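Local coordinates for ethanolamine utilization protein EutN/carboxysome structural protein Ccml (Halothece sp., PDB 6OWG) that probably serves as a pentameric vertex protein of the CcmL/EutN family, capping the corners of the polyhedral shell of a bacterial microcompartment such as the carboxysome, at residues D[56-59]-D[60-64]. Residues are numbered along the deposited sequence; the frame is centred on the assembly and turned at random.
Sequences LVNR and GSAAR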
# COMPACT_ATOMS: atom_id res chain seq x y z
N LEU D 56 67.72 62.04 57.46
CA LEU D 56 68.19 60.67 57.41
C LEU D 56 68.35 60.27 55.95
O LEU D 56 67.40 60.38 55.17
CB LEU D 56 67.23 59.71 58.12
CG LEU D 56 67.21 59.70 59.64
CD1 LEU D 56 66.21 58.68 60.11
CD2 LEU D 56 68.59 59.40 60.20
N VAL D 57 69.54 59.83 55.59
CA VAL D 57 69.85 59.41 54.24
C VAL D 57 70.27 57.94 54.26
O VAL D 57 71.03 57.51 55.13
CB VAL D 57 70.93 60.34 53.61
CG1 VAL D 57 72.16 60.45 54.48
CG2 VAL D 57 71.31 59.87 52.22
N ASN D 58 69.71 57.16 53.34
CA ASN D 58 70.10 55.77 53.23
C ASN D 58 71.15 55.61 52.13
O ASN D 58 71.51 56.57 51.45
CB ASN D 58 68.87 54.87 53.02
CG ASN D 58 68.06 55.22 51.77
OD1 ASN D 58 68.42 56.08 50.98
ND2 ASN D 58 66.95 54.53 51.60
N ARG D 59 71.63 54.39 51.96
CA ARG D 59 72.67 54.11 50.99
C ARG D 59 72.30 52.85 50.23
O ARG D 59 71.60 51.97 50.75
CB ARG D 59 74.03 53.95 51.68
CG ARG D 59 75.21 54.30 50.80
CD ARG D 59 76.51 54.30 51.60
NE ARG D 59 76.91 52.95 51.99
CZ ARG D 59 78.08 52.65 52.54
NH1 ARG D 59 78.97 53.61 52.76
NH2 ARG D 59 78.36 51.40 52.87
N GLY D 60 72.76 52.77 48.98
CA GLY D 60 72.64 51.55 48.23
C GLY D 60 71.31 51.34 47.54
O GLY D 60 70.69 52.29 47.07
N SER D 61 70.86 50.09 47.49
CA SER D 61 69.64 49.73 46.79
C SER D 61 68.38 50.13 47.53
O SER D 61 67.28 49.99 46.99
CB SER D 61 69.63 48.22 46.52
OG SER D 61 69.57 47.48 47.72
N ALA D 62 68.51 50.62 48.77
CA ALA D 62 67.38 51.15 49.51
C ALA D 62 66.90 52.48 48.96
O ALA D 62 65.77 52.88 49.23
CB ALA D 62 67.74 51.29 50.98
N ALA D 63 67.74 53.17 48.18
CA ALA D 63 67.33 54.41 47.53
C ALA D 63 66.36 54.19 46.39
O ALA D 63 65.76 55.15 45.90
CB ALA D 63 68.56 55.15 47.03
N ARG D 64 66.19 52.94 45.94
CA ARG D 64 65.32 52.61 44.82
C ARG D 64 64.04 51.91 45.27
O ARG D 64 63.48 51.11 44.50
CB ARG D 64 66.07 51.73 43.82
CG ARG D 64 67.26 52.40 43.19
CD ARG D 64 67.83 51.53 42.10
NE ARG D 64 68.94 50.72 42.58
CZ ARG D 64 68.87 49.41 42.78
NH1 ARG D 64 67.75 48.76 42.54
NH2 ARG D 64 69.93 48.76 43.22
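A chi1 of 59° tucks Asn58 CG in over its own backbone, flanked by N and C, and chi2 near 4° leaves OD1 eclipsing CA and sends ND2 outward, toward the short 3-10 turn after the strand. The two ends of this amide meet different residues. ND2 comes within 3.1 Å of Ala62 O, which sits about 35° off the amide plane, and rests 3.4 Å from Ala62 CB, whereas OD1 lies alongside Ala63, 4.1 Å from Ala63 CB. The amide thus packs against two consecutive alanines, whose methyl groups both lie on the same side of its plane, offset from its centre. ND2 also makes a weak hydrogen bond to Pro73 O of a neighbouring subunit, which places the buried amide at a subunit interface.

Arg59 behaves differently: its CB leaves the backbone away from the turn, and the touching is confined to the base of the side chain, with CB 3.2 Å from Gly60 N, as expected for adjacent residues. Its guanidinium group lies close to that of Arg59 in neighbouring subunits, bringing like charges together. The change of direction falls at Gly60, whose positive phi favours glycine; a hydrogen bond from Ala63 N to Gly60 O (3.3 Å) then closes the turn. Ala62 CB packs 3.9 Å from Arg59 O on the inner side of the bend, and also against Leu74 of a neighbouring subunit.

Within the OB-clan fold, strand 54-59 runs between strands 2-11 and 76-81, antiparallel to both. Asn58 and Gly60 make backbone hydrogen bonds to Met77 and Asp75, while the side chains of Asn58 and Ala63 both touch Met77, setting the 3-10 turn beside the start of strand 76-81.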